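PDB 1Y0H: putative monooxygenase Rv0793 from Mycobacterium tuberculosis, which is a putative monooxygenase that might act in antibiotic biosynthesis or scavenge reactive oxygen species to help evade host defences. Local coordinates for the interface of chains A and B. Numbering follows the deposited sequence. Chains: chain A/B, hypothetical protein Rv0793.

All three contacts belong to the two-fold symmetric interface of the Rv0793 homodimer. Contact 2 lies between the others: its C-alpha centre is about 13 Å from that of contact 1 and 16 Å from that of contact 3, while contacts 1 and 3 are about 20 Å apart. Strand 41-47 of chain A runs through contacts 1 and 2, meeting B:Asp98 and then strand 90-96. Contact 3 overlaps the symmetry twin of contact 2 and extends it to residues 48 and 52. Each subunit lays strand 90-96 and residue 98 against strand 41-47 of its partner, packing the two ferredoxin-like sheets together.

Contact 1: the interface of chains A and B. Residues chain A 30, 34, 42-44; chain B 98-100.
B:Asp98 and A:Arg34 bury 76 and 50 Å² here, where the C-terminal end of one ferredoxin-like subunit of the antibiotic biosynthesis monooxygenase (ABM) family lies along strand 41-47 of the other. The backbone of B:Asp98 forms an antiparallel bridge with A:Leu44: A:Leu44 N gives a nearly straight bond (170° at H) to B:Asp98 O at 2.8 Å, and B:Asp98 N returns one to A:Leu44 O at 3.0 Å. With CG anti to the backbone N (chi1 -165°), the carboxylate of B:Asp98 swings towards helix 19-35. Its OD2 takes a hydrogen bond, also a salt bridge, from A:Arg34 NH2 at 3.0 Å. The donor arrives from above the carboxylate plane, which stands 74° from the guanidinium, so this is no flat two-pronged pairing. Water 1 also bridges A:Arg34 NH1 and B:Asp98 OD2. The guanidinium's rotation is held from its own chain: NE, at 3.0 Å, and NH2 both bond to A:Tyr42 O, side-on and in the guanidinium plane. Its two faces are covered from different subunits, with A:Ile30 CG2 over the centre of one and the methyl CB of B:Ala100, third in buried surface at 40 Å², 3.4 Å above the other. A:Ile30 CD1 also reaches B:Asp98 OD1 at 3.4 Å. B:Ala100 is fixed through its backbone as well, its N bonding to A:Asp43 OD1 at 2.9 Å from above that carboxylate's plane.

Contact 2: the interface of chains A and B. Residues chain A 11, 45-47, 54; chain B 9, 92-94.
B:Leu94 carries CG anti to its carbonyl carbon (chi1 -57°), which sends its branch in between A:Tyr45 and A:Val54; A:Arg11, bent at chi3 (107°), brings its guanidinium to B:Thr92 and B:Ile9. The leucine crosses both of its neighbours at about a right angle. Its CB lies against A:Tyr45 CB at 3.8 Å, while CD1 sits over one face of the tyrosine ring, offset toward the rim. The other methyl, CD2, rests on A:Val54 CG2 at 3.7 Å. The valine's other branch, CG1, meets B:Ile9 CD1, from strand 6-12 of the partner, at 3.8 Å, and the two side chains run antiparallel alongside each other. That same isoleucine methyl also packs against the A:Arg11 guanidinium, with CD1 3.5 Å from NH1. A:Arg11 NH1 lies 2.8 Å from the hydroxyl OG1 of B:Thr92, a donor and an acceptor by chemistry, but the hydroxyl sits well out of the guanidinium plane and NH1 is jammed against the threonine CB, so the bond is doubtful. B:Thr92 CG2 lies 3.9 Å from A:Ser47 CB. Largely apolar, and set beside the antiparallel bridge of A:Ser47 with B:Leu94, this patch packs the sheets of the two subunits together and helps hold the homodimer.

Contact 3: the interface of chains A and B. Residues chain A 92-94; chain B 46-48, 52, 54.
A:Leu94 and B:Ser47 form an antiparallel bridge between strand 90-96 of one subunit and strand 39-47 of the other, and just past the end of the latter B:Ala48 N bonds to A:Val93 O at 2.9 Å (147° at H). This strand pairing belongs to the homodimer of the ABM-family protein, which has a ferredoxin-like fold. The methyl of B:Ala48 also packs on A:Val93 O, with CB at 3.6 Å. A:Thr92 and B:Glu52 face each other across the interface without a direct polar bond. Water 2 joins them instead, 2.9 Å from the hydroxyl A:Thr92 OG1 and 2.6 Å from the carboxylate oxygen B:Glu52 OE1. The hydroxyl of A:Thr92 is anti to the carbonyl carbon (chi1 -55°), and this puts OG1 on the water while CG2 points at B:Ser47 CB, 4.0 Å away. B:Ser47 works on its own chain: its OG accepts a bond from B:Glu52 N at 3.2 Å. That link ties the end of strand 39-47 to the residue just before strand 53-59 and probably helps place B:Glu52 for the water bridge. A:Leu94 CD2 rests on B:Val54 CG2 at 3.8 Å, the counterpart of the leucine-valine contact on the other side of the two-fold, and also lies 4.0 Å from B:Ser47 CA.

Contact 1: the interface of chains A and B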
ATOM      1  N   ILE A  30     -15.718   5.668  -1.104  1.00 13.93           N
ATOM      2  CA  ILE A  30     -15.618   4.224  -0.917  1.00 14.20           C
ATOM      3  C   ILE A  30     -16.701   3.432  -1.636  1.00 14.06           C
ATOM      4  O   ILE A  30     -16.397   2.538  -2.419  1.00 13.95           O
ATOM      5  CB  ILE A  30     -15.517   3.829   0.585  1.00 13.94           C
ATOM      6  CG1 ILE A  30     -14.235   4.427   1.171  1.00 14.84           C
ATOM      7  CG2 ILE A  30     -15.511   2.313   0.736  1.00 15.82           C
ATOM      8  CD1 ILE A  30     -14.046   4.157   2.660  1.00 14.46           C
ATOM      9  N   ARG A  34     -15.754   1.223  -4.926  1.00 11.00           N
ATOM     10  CA  ARG A  34     -15.871  -0.242  -4.838  1.00 11.52           C
ATOM     11  C   ARG A  34     -16.884  -0.780  -5.849  1.00 12.35           C
ATOM     12  O   ARG A  34     -16.762  -1.920  -6.282  1.00 12.81           O
ATOM     13  CB  ARG A  34     -16.239  -0.706  -3.424  1.00 11.48           C
ATOM     14  CG  ARG A  34     -15.090  -0.587  -2.440  1.00 12.64           C
ATOM     15  CD  ARG A  34     -15.514  -1.079  -1.060  1.00 12.84           C
ATOM     16  NE  ARG A  34     -14.470  -0.832  -0.074  1.00 13.00           N
ATOM     17  CZ  ARG A  34     -14.652  -0.833   1.241  1.00 16.05           C
ATOM     18  NH1 ARG A  34     -15.851  -1.083   1.765  1.00 16.20           N
ATOM     19  NH2 ARG A  34     -13.619  -0.595   2.035  1.00 15.65           N
ATOM     20  N   TYR A  42     -10.587  -1.253  -2.526  1.00 11.36           N
ATOM     21  CA  TYR A  42     -10.377   0.158  -2.205  1.00 11.20           C
ATOM     22  C   TYR A  42     -10.569   0.260  -0.703  1.00 12.34           C
ATOM     23  O   TYR A  42     -11.699   0.235  -0.219  1.00 12.69           O
ATOM     24  CB  TYR A  42     -11.418   0.980  -2.962  1.00 11.64           C
ATOM     25  CG  TYR A  42     -11.236   2.477  -2.977  1.00 11.07           C
ATOM     26  CD1 TYR A  42     -11.962   3.298  -2.103  1.00 12.17           C
ATOM     27  CD2 TYR A  42     -10.387   3.088  -3.906  1.00 12.21           C
ATOM     28  CE1 TYR A  42     -11.835   4.690  -2.143  1.00 13.11           C
ATOM     29  CE2 TYR A  42     -10.259   4.492  -3.945  1.00 13.45           C
ATOM     30  CZ  TYR A  42     -10.985   5.273  -3.060  1.00 12.94           C
ATOM     31  OH  TYR A  42     -10.869   6.636  -3.097  1.00 14.14           O
ATOM     32  N   ASP A  43      -9.458   0.337   0.025  1.00 11.91           N
ATOM     33  CA  ASP A  43      -9.471   0.231   1.489  1.00 12.67           C
ATOM     34  C   ASP A  43      -8.774   1.421   2.146  1.00 11.81           C
ATOM     35  O   ASP A  43      -7.724   1.856   1.699  1.00 11.53           O
ATOM     36  CB  ASP A  43      -8.813  -1.085   1.931  1.00 13.46           C
ATOM     37  CG  ASP A  43      -9.561  -2.304   1.427  1.00 14.71           C
ATOM     38  OD1 ASP A  43     -10.802  -2.318   1.533  1.00 15.22           O
ATOM     39  OD2 ASP A  43      -8.908  -3.243   0.928  1.00 18.76           O
ATOM     40  N   LEU A  44      -9.363   1.908   3.234  1.00 11.10           N
ATOM     41  CA  LEU A  44      -8.858   3.085   3.932  1.00 11.89           C
ATOM     42  C   LEU A  44      -8.235   2.701   5.270  1.00 11.58           C
ATOM     43  O   LEU A  44      -8.823   1.948   6.044  1.00 11.10           O
ATOM     44  CB  LEU A  44     -10.000   4.071   4.202  1.00 12.73           C
ATOM     45  CG  LEU A  44      -9.672   5.356   4.964  1.00 13.59           C
ATOM     46  CD1 LEU A  44      -8.646   6.230   4.244  1.00 13.91           C
ATOM     47  CD2 LEU A  44     -10.963   6.131   5.190  1.00 13.17           C
TER
ATOM     48  N   ASP B  98     -11.546   1.391   7.108  1.00 16.16           N
ATOM     49  CA  ASP B  98     -12.611   0.847   6.284  1.00 17.12           C
ATOM     50  C   ASP B  98     -11.958  -0.082   5.260  1.00 17.59           C
ATOM     51  O   ASP B  98     -11.547   0.338   4.175  1.00 16.45           O
ATOM     52  CB  ASP B  98     -13.394   1.989   5.621  1.00 17.60           C
ATOM     53  CG  ASP B  98     -14.728   1.538   5.037  1.00 19.33           C
ATOM     54  OD1 ASP B  98     -15.677   2.357   5.034  1.00 22.49           O
ATOM     55  OD2 ASP B  98     -14.837   0.378   4.589  1.00 21.62           O
ATOM     56  N   GLU B  99     -11.834  -1.348   5.645  1.00 18.55           N
ATOM     57  CA  GLU B  99     -11.238  -2.353   4.787  1.00 20.62           C
ATOM     58  C   GLU B  99     -12.296  -3.423   4.574  1.00 21.87           C
ATOM     59  O   GLU B  99     -12.662  -4.125   5.516  1.00 22.37           O
ATOM     60  CB  GLU B  99      -9.985  -2.952   5.434  1.00 20.52           C
ATOM     61  CG  GLU B  99      -9.206  -3.875   4.511  1.00 22.49           C
ATOM     62  CD  GLU B  99      -8.295  -4.813   5.249  1.00 24.74           C
ATOM     63  OE1 GLU B  99      -7.106  -4.471   5.409  1.00 24.48           O
ATOM     64  OE2 GLU B  99      -8.776  -5.892   5.682  1.00 27.25           O
ATOM     65  N   ALA B 100     -12.787  -3.530   3.341  1.00 23.17           N
ATOM     66  CA  ALA B 100     -13.865  -4.462   2.989  1.00 25.12           C
ATOM     67  C   ALA B 100     -13.482  -5.922   3.236  1.00 26.49           C
ATOM     68  O   ALA B 100     -14.335  -6.737   3.609  1.00 26.71           O
ATOM     69  CB  ALA B 100     -14.306  -4.252   1.545  1.00 24.75           C
TER
HETATM   70  O   HOH W   1     -17.081  -1.003   4.546  1.00 29.12           O

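Contact 2: the interface of chains A and B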
ATOM      1  N   ARG A  11      -1.405   8.613  -0.072  1.00 11.99           N
ATOM      2  CA  ARG A  11      -1.154   9.040   1.315  1.00 12.10           C
ATOM      3  C   ARG A  11      -1.581  10.483   1.503  1.00 11.77           C
ATOM      4  O   ARG A  11      -1.221  11.355   0.697  1.00 12.61           O
ATOM      5  CB  ARG A  11       0.330   8.885   1.668  1.00 13.09           C
ATOM      6  CG  ARG A  11       0.897   7.535   1.287  1.00 17.15           C
ATOM      7  CD  ARG A  11       2.296   7.317   1.850  0.65 20.95           C
ATOM      8  NE  ARG A  11       2.223   6.355   2.950  0.65 22.42           N
ATOM      9  CZ  ARG A  11       2.804   5.158   2.962  0.65 24.10           C
ATOM     10  NH1 ARG A  11       2.630   4.373   4.007  0.65 24.59           N
ATOM     11  NH2 ARG A  11       3.573   4.741   1.957  0.65 22.71           N
ATOM     12  N   TYR A  45      -7.055   3.259   5.527  1.00 11.93           N
ATOM     13  CA  TYR A  45      -6.308   3.034   6.761  1.00 12.48           C
ATOM     14  C   TYR A  45      -5.854   4.351   7.359  1.00 13.27           C
ATOM     15  O   TYR A  45      -5.838   5.377   6.676  1.00 12.33           O
ATOM     16  CB  TYR A  45      -5.041   2.228   6.470  1.00 13.03           C
ATOM     17  CG  TYR A  45      -5.284   0.932   5.755  1.00 13.74           C
ATOM     18  CD1 TYR A  45      -5.354   0.878   4.359  1.00 13.37           C
ATOM     19  CD2 TYR A  45      -5.421  -0.248   6.472  1.00 12.60           C
ATOM     20  CE1 TYR A  45      -5.583  -0.326   3.709  1.00 14.05           C
ATOM     21  CE2 TYR A  45      -5.647  -1.444   5.838  1.00 14.98           C
ATOM     22  CZ  TYR A  45      -5.728  -1.473   4.458  1.00 14.41           C
ATOM     23  OH  TYR A  45      -5.950  -2.666   3.825  1.00 16.66           O
ATOM     24  N   GLU A  46      -5.469   4.314   8.632  1.00 14.16           N
ATOM     25  CA  GLU A  46      -4.649   5.406   9.182  1.00 15.97           C
ATOM     26  C   GLU A  46      -3.264   4.891   9.559  1.00 15.91           C
ATOM     27  O   GLU A  46      -3.116   3.742   9.954  1.00 15.89           O
ATOM     28  CB  GLU A  46      -5.323   6.104  10.373  1.00 16.42           C
ATOM     29  CG  GLU A  46      -5.543   5.256  11.607  1.00 18.89           C
ATOM     30  CD  GLU A  46      -5.967   6.065  12.844  1.00 19.19           C
ATOM     31  OE1 GLU A  46      -5.618   5.638  13.960  1.00 23.69           O
ATOM     32  OE2 GLU A  46      -6.652   7.111  12.716  1.00 24.20           O
ATOM     33  N   SER A  47      -2.245   5.733   9.433  1.00 16.41           N
ATOM     34  CA  SER A  47      -0.900   5.301   9.797  1.00 16.79           C
ATOM     35  C   SER A  47      -0.851   5.101  11.306  1.00 17.32           C
ATOM     36  O   SER A  47      -1.585   5.761  12.043  1.00 16.99           O
ATOM     37  CB  SER A  47       0.147   6.316   9.349  1.00 16.97           C
ATOM     38  OG  SER A  47      -0.037   7.529  10.035  1.00 18.49           O
ATOM     39  N   VAL A  54      -4.344   6.642   4.609  1.00 11.99           N
ATOM     40  CA  VAL A  54      -3.768   5.939   3.461  1.00 11.46           C
ATOM     41  C   VAL A  54      -4.850   5.129   2.774  1.00 12.02           C
ATOM     42  O   VAL A  54      -5.590   4.396   3.443  1.00 11.89           O
ATOM     43  CB  VAL A  54      -2.621   5.003   3.907  1.00 12.19           C
ATOM     44  CG1 VAL A  54      -2.050   4.231   2.709  1.00 12.67           C
ATOM     45  CG2 VAL A  54      -1.517   5.810   4.645  1.00 11.87           C
TER
ATOM     46  N   ILE B   9       2.947  -1.154   4.837  1.00 14.64           N
ATOM     47  CA  ILE B   9       3.554  -0.830   3.549  1.00 15.89           C
ATOM     48  C   ILE B   9       5.057  -0.747   3.808  1.00 15.15           C
ATOM     49  O   ILE B   9       5.494  -0.021   4.692  1.00 15.16           O
ATOM     50  CB  ILE B   9       3.044   0.528   3.002  1.00 16.19           C
ATOM     51  CG1 ILE B   9       1.553   0.439   2.669  1.00 17.70           C
ATOM     52  CG2 ILE B   9       3.848   0.970   1.775  1.00 18.17           C
ATOM     53  CD1 ILE B   9       0.899   1.808   2.450  1.00 16.91           C
ATOM     54  N   THR B  92       5.610   1.747   6.885  1.00 20.18           N
ATOM     55  CA  THR B  92       4.463   2.374   7.509  1.00 20.64           C
ATOM     56  C   THR B  92       3.519   1.286   7.970  1.00 19.71           C
ATOM     57  O   THR B  92       3.024   0.509   7.159  1.00 19.64           O
ATOM     58  CB  THR B  92       3.717   3.320   6.552  1.00 20.73           C
ATOM     59  OG1 THR B  92       4.642   4.253   5.973  1.00 23.90           O
ATOM     60  CG2 THR B  92       2.636   4.086   7.307  1.00 21.92           C
ATOM     61  N   VAL B  93       3.270   1.253   9.275  1.00 19.18           N
ATOM     62  CA  VAL B  93       2.289   0.354   9.864  1.00 18.91           C
ATOM     63  C   VAL B  93       0.941   1.062   9.829  1.00 18.24           C
ATOM     64  O   VAL B  93       0.849   2.259  10.088  1.00 18.15           O
ATOM     65  CB  VAL B  93       2.691  -0.050  11.308  1.00 19.21           C
ATOM     66  CG1 VAL B  93       1.582  -0.806  12.006  1.00 20.55           C
ATOM     67  CG2 VAL B  93       3.980  -0.898  11.275  1.00 20.27           C
ATOM     68  N   LEU B  94      -0.095   0.311   9.478  1.00 17.56           N
ATOM     69  CA  LEU B  94      -1.426   0.867   9.256  1.00 17.10           C
ATOM     70  C   LEU B  94      -2.473   0.221  10.141  1.00 16.53           C
ATOM     71  O   LEU B  94      -2.386  -0.961  10.468  1.00 16.33           O
ATOM     72  CB  LEU B  94      -1.836   0.664   7.800  1.00 16.86           C
ATOM     73  CG  LEU B  94      -0.919   1.243   6.723  1.00 17.19           C
ATOM     74  CD1 LEU B  94      -1.223   0.621   5.361  1.00 18.25           C
ATOM     75  CD2 LEU B  94      -1.046   2.760   6.681  1.00 18.26           C
TER

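Contact 3: the interface of chains A and B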
ATOM      1  N   THR A  92       1.328   6.798  -5.427  1.00 14.36           N
ATOM      2  CA  THR A  92       2.208   5.869  -6.127  1.00 15.39           C
ATOM      3  C   THR A  92       1.403   4.841  -6.879  1.00 14.55           C
ATOM      4  O   THR A  92       0.560   4.157  -6.305  1.00 14.38           O
ATOM      5  CB  THR A  92       3.159   5.167  -5.143  1.00 15.32           C
ATOM      6  OG1 THR A  92       3.872   6.160  -4.398  1.00 18.93           O
ATOM      7  CG2 THR A  92       4.157   4.283  -5.889  1.00 17.75           C
ATOM      8  N   VAL A  93       1.667   4.731  -8.179  1.00 13.91           N
ATOM      9  CA  VAL A  93       1.040   3.672  -8.967  1.00 14.53           C
ATOM     10  C   VAL A  93       1.961   2.462  -8.972  1.00 14.85           C
ATOM     11  O   VAL A  93       3.175   2.611  -9.145  1.00 15.01           O
ATOM     12  CB  VAL A  93       0.700   4.153 -10.394  1.00 15.03           C
ATOM     13  CG1 VAL A  93       0.148   3.005 -11.260  1.00 15.84           C
ATOM     14  CG2 VAL A  93      -0.286   5.323 -10.323  1.00 15.68           C
ATOM     15  N   LEU A  94       1.375   1.281  -8.773  1.00 14.77           N
ATOM     16  CA  LEU A  94       2.125   0.045  -8.570  1.00 15.66           C
ATOM     17  C   LEU A  94       1.780  -1.044  -9.577  1.00 16.06           C
ATOM     18  O   LEU A  94       0.608  -1.267  -9.890  1.00 17.08           O
ATOM     19  CB  LEU A  94       1.887  -0.491  -7.159  1.00 15.73           C
ATOM     20  CG  LEU A  94       2.198   0.425  -5.968  1.00 15.92           C
ATOM     21  CD1 LEU A  94       1.641  -0.207  -4.695  1.00 16.00           C
ATOM     22  CD2 LEU A  94       3.696   0.649  -5.841  1.00 16.53           C
TER
ATOM     23  N   GLU B  46       6.191  -3.274  -8.006  1.00 15.72           N
ATOM     24  CA  GLU B  46       7.198  -2.305  -8.444  1.00 16.72           C
ATOM     25  C   GLU B  46       6.512  -0.962  -8.738  1.00 16.16           C
ATOM     26  O   GLU B  46       5.458  -0.930  -9.383  1.00 15.88           O
ATOM     27  CB  GLU B  46       7.945  -2.826  -9.681  1.00 16.78           C
ATOM     28  CG  GLU B  46       9.136  -1.966 -10.130  1.00 18.96           C
ATOM     29  CD  GLU B  46       9.884  -2.506 -11.367  1.00 20.25           C
ATOM     30  OE1 GLU B  46       9.428  -3.485 -12.015  1.00 24.73           O
ATOM     31  OE2 GLU B  46      10.947  -1.928 -11.701  1.00 26.51           O
ATOM     32  N   SER B  47       7.080   0.146  -8.268  1.00 15.76           N
ATOM     33  CA  SER B  47       6.520   1.455  -8.616  1.00 15.98           C
ATOM     34  C   SER B  47       6.603   1.688 -10.122  1.00 16.33           C
ATOM     35  O   SER B  47       7.504   1.158 -10.804  1.00 16.06           O
ATOM     36  CB  SER B  47       7.201   2.598  -7.862  1.00 16.40           C
ATOM     37  OG  SER B  47       8.544   2.751  -8.264  1.00 18.12           O
ATOM     38  N   ALA B  48       5.665   2.483 -10.631  1.00 16.59           N
ATOM     39  CA  ALA B  48       5.616   2.835 -12.052  1.00 17.60           C
ATOM     40  C   ALA B  48       6.909   3.477 -12.566  1.00 18.19           C
ATOM     41  O   ALA B  48       7.285   3.280 -13.735  1.00 18.18           O
ATOM     42  CB  ALA B  48       4.418   3.729 -12.342  1.00 17.76           C
ATOM     43  N   GLU B  52      11.297   1.900  -6.895  1.00 19.77           N
ATOM     44  CA  GLU B  52      11.067   1.209  -5.642  1.00 19.92           C
ATOM     45  C   GLU B  52      10.288  -0.084  -5.806  1.00 18.50           C
ATOM     46  O   GLU B  52       9.413  -0.200  -6.672  1.00 18.15           O
ATOM     47  CB  GLU B  52      10.431   2.139  -4.589  1.00 20.42           C
ATOM     48  CG  GLU B  52       9.028   2.638  -4.867  1.00 22.94           C
ATOM     49  CD  GLU B  52       8.611   3.780  -3.932  1.00 23.60           C
ATOM     50  OE1 GLU B  52       8.048   4.787  -4.416  1.00 29.21           O
ATOM     51  OE2 GLU B  52       8.858   3.690  -2.715  1.00 28.45           O
ATOM     52  N   VAL B  54       7.730  -2.392  -3.566  1.00 15.36           N
ATOM     53  CA  VAL B  54       6.822  -2.145  -2.453  1.00 15.06           C
ATOM     54  C   VAL B  54       6.168  -3.456  -2.034  1.00 15.00           C
ATOM     55  O   VAL B  54       5.716  -4.219  -2.889  1.00 15.28           O
ATOM     56  CB  VAL B  54       5.726  -1.129  -2.835  1.00 15.59           C
ATOM     57  CG1 VAL B  54       4.747  -0.959  -1.696  1.00 15.26           C
ATOM     58  CG2 VAL B  54       6.354   0.227  -3.199  1.00 14.77           C
TER
HETATM   59  O   HOH W   2       6.129   5.480  -2.738  1.00 36.86           O